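Local coordinates for protein putative hyaluronoglucosaminidase (Clostridium perfringens, PDB 6PWI) that is a family 84 glycoside hydrolase, probably a hexosaminidase, represented here by its N-terminal domain, catalytic barrel and following helical region, at residues A[478-483]-A[487-492]; A[528-533]-A[548-553]; A[591-596]-A[603-608]. All coordinates share one frame; numbering follows the deposited sequence.

Contact 1. Residues A[478-483]-A[487-492]; sequences SDPAPN and LSLEES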
loop_
_atom_site.group_PDB
_atom_site.type_symbol
_atom_site.label_atom_id
_atom_site.label_comp_id
_atom_site.label_asym_id
_atom_site.label_seq_id
_atom_site.Cartn_x
_atom_site.Cartn_y
_atom_site.Cartn_z
ATOM N N SER A 478 6.178 8.127 12.452
ATOM C CA SER A 478 5.937 8.531 11.076
ATOM C C SER A 478 7.044 9.408 10.505
ATOM O O SER A 478 7.100 9.555 9.286
ATOM C CB SER A 478 4.572 9.160 10.885
ATOM O OG SER A 478 4.334 10.207 11.816
ATOM N N ASP A 479 7.920 9.968 11.355
ATOM C CA ASP A 479 8.945 10.879 10.859
ATOM C C ASP A 479 10.266 10.145 10.636
ATOM O O ASP A 479 10.915 9.742 11.598
ATOM C CB ASP A 479 9.130 12.107 11.758
ATOM C CG ASP A 479 10.064 13.163 11.171
ATOM O OD1 ASP A 479 10.483 12.995 10.003
ATOM O OD2 ASP A 479 10.377 14.153 11.886
ATOM N N PRO A 480 10.723 9.985 9.370
ATOM C CA PRO A 480 11.982 9.297 9.082
ATOM C C PRO A 480 13.253 10.101 9.345
ATOM O O PRO A 480 14.337 9.528 9.361
ATOM C CB PRO A 480 11.866 8.967 7.587
ATOM C CG PRO A 480 11.014 10.080 7.040
ATOM C CD PRO A 480 10.022 10.398 8.145
ATOM N N ALA A 481 13.121 11.420 9.547
ATOM C CA ALA A 481 14.267 12.278 9.838
ATOM C C ALA A 481 14.868 11.938 11.205
ATOM O O ALA A 481 14.145 11.555 12.126
ATOM C CB ALA A 481 13.844 13.724 9.773
ATOM N N PRO A 482 16.204 12.055 11.403
ATOM C CA PRO A 482 17.142 12.422 10.337
ATOM C C PRO A 482 17.505 11.285 9.378
ATOM O O PRO A 482 17.531 10.121 9.767
ATOM C CB PRO A 482 18.389 12.865 11.124
ATOM C CG PRO A 482 18.341 12.043 12.393
ATOM C CD PRO A 482 16.867 11.886 12.709
ATOM N N ASN A 483 17.783 11.648 8.122
ATOM C CA ASN A 483 18.181 10.717 7.080
ATOM C C ASN A 483 18.938 11.495 6.007
ATOM O O ASN A 483 18.756 12.706 5.888
ATOM C CB ASN A 483 16.988 9.946 6.507
ATOM C CG ASN A 483 15.922 10.852 5.926
ATOM O OD1 ASN A 483 16.081 11.398 4.835
ATOM N ND2 ASN A 483 14.830 11.024 6.654
ATOM N N LEU A 487 14.243 13.620 3.970
ATOM C CA LEU A 487 12.801 13.490 4.014
ATOM C C LEU A 487 12.342 13.737 5.445
ATOM O O LEU A 487 12.931 13.211 6.388
ATOM C CB LEU A 487 12.407 12.091 3.534
ATOM C CG LEU A 487 10.905 11.821 3.472
ATOM C CD1 LEU A 487 10.233 12.649 2.384
ATOM C CD2 LEU A 487 10.629 10.338 3.269
ATOM N N SER A 488 11.289 14.549 5.584
ATOM C CA SER A 488 10.769 14.949 6.879
ATOM C C SER A 488 9.250 14.915 6.800
ATOM O O SER A 488 8.677 15.596 5.952
ATOM C CB SER A 488 11.259 16.338 7.237
ATOM O OG SER A 488 10.653 16.814 8.434
ATOM N N LEU A 489 8.620 14.118 7.672
ATOM C CA LEU A 489 7.176 13.947 7.651
ATOM C C LEU A 489 6.626 14.227 9.041
ATOM O O LEU A 489 7.317 14.032 10.037
ATOM C CB LEU A 489 6.827 12.523 7.208
ATOM C CG LEU A 489 7.298 12.135 5.806
ATOM C CD1 LEU A 489 7.088 10.651 5.558
ATOM C CD2 LEU A 489 6.605 12.977 4.746
ATOM N N GLU A 490 5.369 14.671 9.103
ATOM C CA GLU A 490 4.821 15.032 10.396
ATOM C C GLU A 490 4.552 13.785 11.230
ATOM O O GLU A 490 4.363 12.697 10.701
ATOM C CB GLU A 490 3.684 16.052 10.295
ATOM C CG GLU A 490 2.459 15.564 9.562
ATOM C CD GLU A 490 1.357 16.603 9.430
ATOM O OE1 GLU A 490 1.650 17.742 8.987
ATOM O OE2 GLU A 490 0.203 16.272 9.781
ATOM N N GLU A 491 4.591 13.983 12.549
ATOM C CA GLU A 491 4.488 12.961 13.578
ATOM C C GLU A 491 4.032 13.681 14.845
ATOM O O GLU A 491 4.495 14.782 15.127
ATOM C CB GLU A 491 5.860 12.309 13.763
ATOM C CG GLU A 491 5.903 11.162 14.752
ATOM C CD GLU A 491 7.314 10.624 14.957
ATOM O OE1 GLU A 491 7.694 9.675 14.230
ATOM O OE2 GLU A 491 8.041 11.158 15.833
ATOM N N SER A 492 3.087 13.080 15.575
ATOM C CA SER A 492 2.588 13.653 16.816
ATOM C C SER A 492 1.867 14.978 16.566
ATOM O O SER A 492 1.921 15.858 17.420
ATOM C CB SER A 492 3.702 13.835 17.838
ATOM O OG SER A 492 4.377 12.617 18.111
#
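The carboxylate of Glu491 reaches across to the backbone of Ser478 and Asp479: Glu491 OE1 accepts two nearly straight bonds, from Ser478 N at 2.8 Å and Asp479 N at 2.9 Å. The first arrives on the anti lone pair and the second from above the carboxylate plane. An extended side chain, with CG anti to the glutamate's own N (chi1 -177°), carries OE1 across. In the reverse direction Ser478 OG donates to Glu490 O at 2.7 Å, in the carbonyl plane on a lone pair. Asp479 OD1 takes Leu489 N at 3.2 Å on one face of its carboxylate. Ala481 N comes to the opposite face and closes an Asx turn. The amide of Asn483 uses both ends on one residue: OD1 accepts from Leu487 N at 3.0 Å and ND2 donates to Leu487 O at 2.9 Å, while Gly486 N is a further donor to OD1.

Two apolar contacts accompany the polar ones. Pro480 CG meets Leu487 CD2 at 3.8 Å, and on the same ring Pro480 CD lies 3.9 Å from Leu489 CD1.

All six hydrogen bonds across the contact have a side chain at one end, so this buried loop is closed by side-chain-to-backbone bonding and not by a strand ladder. Arg611, salt-bridged to Asp479 OD2 and donating its backbone N to Glu491 OE2, would be expected to favour the ionised form of both acids.

Contact 2. Residues A[528-533]-A[548-553]; sequences DATNNF and GWVDSL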
loop_
_atom_site.group_PDB
_atom_site.type_symbol
_atom_site.label_atom_id
_atom_site.label_comp_id
_atom_site.label_asym_id
_atom_site.label_seq_id
_atom_site.Cartn_x
_atom_site.Cartn_y
_atom_site.Cartn_z
ATOM N N ASP A 528 -1.697 3.391 27.831
ATOM C CA ASP A 528 -2.721 2.357 27.846
ATOM C C ASP A 528 -2.698 1.574 26.535
ATOM O O ASP A 528 -2.842 0.352 26.533
ATOM C CB ASP A 528 -4.107 2.934 28.151
ATOM C CG ASP A 528 -4.299 3.327 29.610
ATOM O OD1 ASP A 528 -3.585 2.770 30.478
ATOM O OD2 ASP A 528 -5.166 4.191 29.871
ATOM N N ALA A 529 -2.515 2.295 25.424
ATOM C CA ALA A 529 -2.447 1.678 24.113
ATOM C C ALA A 529 -1.296 0.672 24.063
ATOM O O ALA A 529 -1.454 -0.422 23.533
ATOM C CB ALA A 529 -2.323 2.749 23.053
ATOM N N THR A 530 -0.147 1.035 24.639
ATOM C CA THR A 530 1.025 0.175 24.590
ATOM C C THR A 530 0.855 -1.029 25.515
ATOM O O THR A 530 1.598 -2.003 25.395
ATOM C CB THR A 530 2.317 0.928 24.939
ATOM O OG1 THR A 530 2.309 1.234 26.336
ATOM C CG2 THR A 530 2.551 2.165 24.097
ATOM N N ASN A 531 -0.108 -0.952 26.444
ATOM C CA ASN A 531 -0.314 -2.014 27.418
ATOM C C ASN A 531 -1.468 -2.932 27.006
ATOM O O ASN A 531 -1.511 -4.087 27.417
ATOM C CB ASN A 531 -0.456 -1.484 28.848
ATOM C CG ASN A 531 0.850 -1.018 29.462
ATOM O OD1 ASN A 531 1.919 -1.552 29.170
ATOM N ND2 ASN A 531 0.776 -0.013 30.312
ATOM N N ASN A 532 -2.389 -2.433 26.176
ATOM C CA ASN A 532 -3.589 -3.189 25.853
ATOM C C ASN A 532 -3.471 -3.863 24.491
ATOM O O ASN A 532 -4.273 -4.741 24.171
ATOM C CB ASN A 532 -4.848 -2.314 25.873
ATOM C CG ASN A 532 -5.152 -1.765 27.248
ATOM O OD1 ASN A 532 -4.926 -2.443 28.243
ATOM N ND2 ASN A 532 -5.655 -0.543 27.311
ATOM N N PHE A 533 -2.481 -3.443 23.695
ATOM C CA PHE A 533 -2.438 -3.827 22.294
ATOM C C PHE A 533 -2.293 -5.342 22.143
ATOM O O PHE A 533 -3.095 -5.959 21.438
ATOM C CB PHE A 533 -1.354 -3.061 21.537
ATOM C CG PHE A 533 -1.119 -3.558 20.135
ATOM C CD1 PHE A 533 -2.021 -3.276 19.118
ATOM C CD2 PHE A 533 0.007 -4.307 19.827
ATOM C CE1 PHE A 533 -1.801 -3.729 17.823
ATOM C CE2 PHE A 533 0.222 -4.762 18.534
ATOM C CZ PHE A 533 -0.682 -4.476 17.535
ATOM N N GLY A 548 9.112 -4.069 19.555
ATOM C CA GLY A 548 10.218 -3.235 20.003
ATOM C C GLY A 548 9.862 -1.747 20.013
ATOM O O GLY A 548 10.298 -1.011 20.895
ATOM N N TRP A 549 9.057 -1.318 19.033
ATOM C CA TRP A 549 8.616 0.063 18.927
ATOM C C TRP A 549 7.593 0.379 20.013
ATOM O O TRP A 549 7.601 1.472 20.575
ATOM C CB TRP A 549 8.086 0.360 17.523
ATOM C CG TRP A 549 9.186 0.581 16.532
ATOM C CD1 TRP A 549 9.791 1.768 16.228
ATOM C CD2 TRP A 549 9.834 -0.414 15.718
ATOM N NE1 TRP A 549 10.758 1.581 15.276
ATOM C CE2 TRP A 549 10.807 0.254 14.941
ATOM C CE3 TRP A 549 9.675 -1.796 15.554
ATOM C CZ2 TRP A 549 11.622 -0.416 14.028
ATOM C CZ3 TRP A 549 10.481 -2.458 14.650
ATOM C CH2 TRP A 549 11.440 -1.775 13.898
ATOM N N VAL A 550 6.726 -0.589 20.313
ATOM C CA VAL A 550 5.719 -0.390 21.339
ATOM C C VAL A 550 6.419 -0.339 22.695
ATOM O O VAL A 550 6.028 0.434 23.563
ATOM C CB VAL A 550 4.623 -1.469 21.261
ATOM C CG1 VAL A 550 3.588 -1.331 22.362
ATOM C CG2 VAL A 550 3.944 -1.461 19.898
ATOM N N ASP A 551 7.477 -1.147 22.849
ATOM C CA ASP A 551 8.268 -1.190 24.069
ATOM C C ASP A 551 8.946 0.163 24.287
ATOM O O ASP A 551 8.957 0.696 25.397
ATOM C CB ASP A 551 9.289 -2.333 24.034
ATOM C CG ASP A 551 8.681 -3.722 24.175
ATOM O OD1 ASP A 551 7.560 -3.828 24.725
ATOM O OD2 ASP A 551 9.334 -4.703 23.734
ATOM N N SER A 552 9.497 0.724 23.208
ATOM C CA SER A 552 10.176 2.003 23.294
ATOM C C SER A 552 9.169 3.098 23.633
ATOM O O SER A 552 9.424 3.931 24.499
ATOM C CB SER A 552 10.935 2.288 22.030
ATOM O OG SER A 552 11.710 3.462 22.169
ATOM N N LEU A 553 8.003 3.058 22.979
ATOM C CA LEU A 553 6.978 4.067 23.188
ATOM C C LEU A 553 6.401 3.979 24.602
ATOM O O LEU A 553 6.064 5.008 25.191
ATOM C CB LEU A 553 5.879 3.924 22.132
ATOM C CG LEU A 553 4.753 4.948 22.232
ATOM C CD1 LEU A 553 5.265 6.352 21.958
ATOM C CD2 LEU A 553 3.612 4.596 21.290
#
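Val550 CG1, anti to the backbone N (chi1 177°), is directed at Thr530, 3.7 Å from Thr530 CB; Thr530 O is equally near this methyl, at 3.7 Å from Val550 CG1. In Thr530, OG1 sits between the backbone N and the carbonyl carbon (chi1 71°), which sets CG2 opposite that carbon and hands the hydroxyl to Leu527 O, one turn back on its own helix. One turn further on from Val550, Leu553 CD2 approaches Thr530 CG2 at 3.9 Å, the two side chains crossing at a slant. No hydrogen bond joins the segments, and only 183 Å² is buried between them, yet the CA atoms of Thr530 and Val550 are 5.7 Å apart, so the backbones come close where these small side chains lie.

Both segments are helical, on helices 513-536 and 540-572, consecutive in the chain and running in roughly opposite directions here. Arg554 of the second helix donates to Thr530 O and Asn531 OD1. Helix 467-475 packs against the seam through Phe473, which touches Thr530, Val550 and Leu553 and meets the ring of Phe533 edge-to-face.

Contact 3. Residues A[591-596]-A[603-608]; sequences ASRSHR and QSRPEP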
loop_
_atom_site.group_PDB
_atom_site.type_symbol
_atom_site.label_atom_id
_atom_site.label_comp_id
_atom_site.label_asym_id
_atom_site.label_seq_id
_atom_site.Cartn_x
_atom_site.Cartn_y
_atom_site.Cartn_z
ATOM N N ALA A 591 15.587 3.397 29.413
ATOM C CA ALA A 591 14.857 2.180 29.092
ATOM C C ALA A 591 14.333 2.215 27.652
ATOM O O ALA A 591 14.397 1.214 26.938
ATOM C CB ALA A 591 13.736 1.983 30.089
ATOM N N SER A 592 13.831 3.380 27.228
ATOM C CA SER A 592 13.227 3.517 25.916
ATOM C C SER A 592 14.252 3.232 24.820
ATOM O O SER A 592 13.869 2.984 23.679
ATOM C CB SER A 592 12.608 4.878 25.746
ATOM O OG SER A 592 13.598 5.836 25.395
ATOM N N ARG A 593 15.546 3.254 25.178
ATOM C CA ARG A 593 16.618 3.117 24.202
ATOM C C ARG A 593 17.257 1.731 24.287
ATOM O O ARG A 593 18.286 1.479 23.664
ATOM C CB ARG A 593 17.686 4.191 24.424
ATOM C CG ARG A 593 17.246 5.596 24.044
ATOM C CD ARG A 593 18.210 6.658 24.548
ATOM N NE ARG A 593 19.556 6.590 23.985
ATOM C CZ ARG A 593 19.935 7.138 22.829
ATOM N NH1 ARG A 593 19.072 7.791 22.066
ATOM N NH2 ARG A 593 21.184 7.013 22.426
ATOM N N SER A 594 16.630 0.828 25.039
ATOM C CA SER A 594 17.289 -0.415 25.407
ATOM C C SER A 594 16.897 -1.573 24.481
ATOM O O SER A 594 17.476 -2.651 24.582
ATOM C CB SER A 594 17.026 -0.747 26.861
ATOM O OG SER A 594 15.631 -0.887 27.096
ATOM N N HIS A 595 15.935 -1.345 23.577
ATOM C CA HIS A 595 15.331 -2.413 22.792
ATOM C C HIS A 595 16.069 -2.612 21.468
ATOM O O HIS A 595 16.765 -1.719 20.993
ATOM C CB HIS A 595 13.834 -2.149 22.614
ATOM C CG HIS A 595 13.168 -1.744 23.885
ATOM N ND1 HIS A 595 12.779 -2.668 24.845
ATOM C CD2 HIS A 595 12.841 -0.528 24.375
ATOM C CE1 HIS A 595 12.222 -2.037 25.863
ATOM N NE2 HIS A 595 12.246 -0.721 25.594
ATOM N N ARG A 596 15.909 -3.804 20.878
ATOM C CA ARG A 596 16.646 -4.167 19.676
ATOM C C ARG A 596 15.732 -4.912 18.709
ATOM O O ARG A 596 14.909 -5.723 19.126
ATOM C CB ARG A 596 17.851 -5.040 20.039
ATOM C CG ARG A 596 18.929 -4.321 20.836
ATOM C CD ARG A 596 19.585 -3.209 20.045
ATOM N NE ARG A 596 20.579 -2.515 20.849
ATOM C CZ ARG A 596 20.341 -1.485 21.666
ATOM N NH1 ARG A 596 19.119 -0.994 21.812
ATOM N NH2 ARG A 596 21.340 -0.949 22.342
ATOM N N GLN A 603 21.667 -5.802 14.282
ATOM C CA GLN A 603 20.596 -5.330 15.149
ATOM C C GLN A 603 20.460 -3.810 15.079
ATOM O O GLN A 603 21.425 -3.096 14.814
ATOM C CB GLN A 603 20.816 -5.810 16.585
ATOM C CG GLN A 603 20.378 -7.251 16.817
ATOM C CD GLN A 603 20.130 -7.531 18.279
ATOM O OE1 GLN A 603 20.956 -7.218 19.135
ATOM N NE2 GLN A 603 18.980 -8.116 18.578
ATOM N N SER A 604 19.238 -3.330 15.327
ATOM C CA SER A 604 18.935 -1.908 15.303
ATOM C C SER A 604 18.093 -1.528 16.522
ATOM O O SER A 604 17.320 -2.340 17.028
ATOM C CB SER A 604 18.260 -1.544 14.005
ATOM O OG SER A 604 17.588 -0.297 14.087
ATOM N N ARG A 605 18.263 -0.282 16.983
ATOM C CA ARG A 605 17.559 0.260 18.140
ATOM C C ARG A 605 16.287 0.975 17.678
ATOM O O ARG A 605 16.353 2.022 17.037
ATOM C CB ARG A 605 18.502 1.179 18.928
ATOM C CG ARG A 605 17.830 2.100 19.938
ATOM C CD ARG A 605 18.827 2.967 20.693
ATOM N NE ARG A 605 19.546 3.906 19.838
ATOM C CZ ARG A 605 19.106 5.119 19.495
ATOM N NH1 ARG A 605 17.930 5.550 19.925
ATOM N NH2 ARG A 605 19.843 5.895 18.717
ATOM N N PRO A 606 15.081 0.434 17.961
ATOM C CA PRO A 606 13.845 1.087 17.535
ATOM C C PRO A 606 13.719 2.398 18.297
ATOM O O PRO A 606 14.001 2.452 19.498
ATOM C CB PRO A 606 12.738 0.092 17.899
ATOM C CG PRO A 606 13.357 -0.800 18.953
ATOM C CD PRO A 606 14.843 -0.827 18.672
ATOM N N GLU A 607 13.326 3.451 17.568
ATOM C CA GLU A 607 13.303 4.798 18.111
ATOM C C GLU A 607 12.079 5.549 17.592
ATOM O O GLU A 607 12.190 6.389 16.703
ATOM C CB GLU A 607 14.605 5.524 17.775
ATOM C CG GLU A 607 14.811 6.784 18.587
ATOM C CD GLU A 607 15.942 7.666 18.087
ATOM O OE1 GLU A 607 16.058 7.837 16.852
ATOM O OE2 GLU A 607 16.713 8.182 18.937
ATOM N N PRO A 608 10.872 5.275 18.135
ATOM C CA PRO A 608 9.696 6.102 17.848
ATOM C C PRO A 608 9.695 7.428 18.612
ATOM O O PRO A 608 10.471 7.617 19.548
ATOM C CB PRO A 608 8.544 5.206 18.331
ATOM C CG PRO A 608 9.151 4.424 19.480
ATOM C CD PRO A 608 10.574 4.149 19.038
HETATM O O HOH W 1 15.628 4.539 21.213
HETATM O O HOH W 2 14.945 1.142 21.879
HETATM O O HOH W 3 16.184 8.134 22.123
#
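His595 packs against Pro606 in the more closely fitted half of this contact. His595 CB lies 3.9 Å from Pro606 CG, and the carbonyl of His595 turns to the neighbouring backbone, where Arg605 CA makes a CA-H...O contact with His595 O at 3.6 Å. A matching CA-H...O contact runs from Arg596 CA to Ser604 O. The imidazole itself is held from helix 540-572, His595 NE2 being hydrogen-bonded to Asp555.

Between the backbones lies water. Water 2 donates to Ser592 O at 2.8 Å and to Pro606 O at 2.9 Å while accepting from His595 N. Water 1 accepts from Arg605 NH1, donates to Pro606 O and reaches Ser592 O only weakly. No direct hydrogen bond crosses from one segment to the other.

Toward solvent the contact is made by long side chains. The guanidinium groups of Arg593 and Arg605 overlap obliquely, their planes 35° apart, with Arg593 CZ over the rim of the Arg605 group. Both turn to one carboxylate: Arg605 NH1 forms a salt bridge with Glu607 OE2 at 3.1 Å, whereas Arg593 NH1 to Glu607 OE2, at 3.9 Å, is a long one supplemented by water 3. Glu607 OE1 pairs with Arg402. At the other margin Arg596 bends at chi2 (-65°), which brings Arg596 NH1 back onto its own segment, to Arg593 O and, more closely, to His595 O at 2.6 Å; Arg596 CB rests 3.6 Å from Gln603 NE2.

The segments, 154° apart in direction, lie at the open end of the two-stranded antiparallel hairpin 597-599/602-604; 591-596 leads into its first strand and 603-608 begins on its second and leaves it. The arrangement is that of the base of a beta-hairpin, where direct backbone pairing gives way to water bridges and a salt-bridge network.

How the contacts relate
Contacts 2 and 3 touch, their centres 13 Å apart: Ser552 OG probably hydrogen-bonds to Ser592 O at 2.7 Å, and Asp551 CB packs on His595 CE1 at 3.5 Å, joining helix 540-572 to the hairpin base. Contact 1 stands apart, its centre 20 Å from that of contact 2 and 17 Å from that of contact 3, with nearest atoms about 7 Å and about 5 Å away. Intermediaries bridge these gaps. Arg402 bonds to Asp479 O and Ala481 O in contact 1 and to Glu607 in contact 3, while neighbouring Lys401 O accepts from Trp549 of helix 540-572. All three contacts lie away from Asp299, the predicted proton donor.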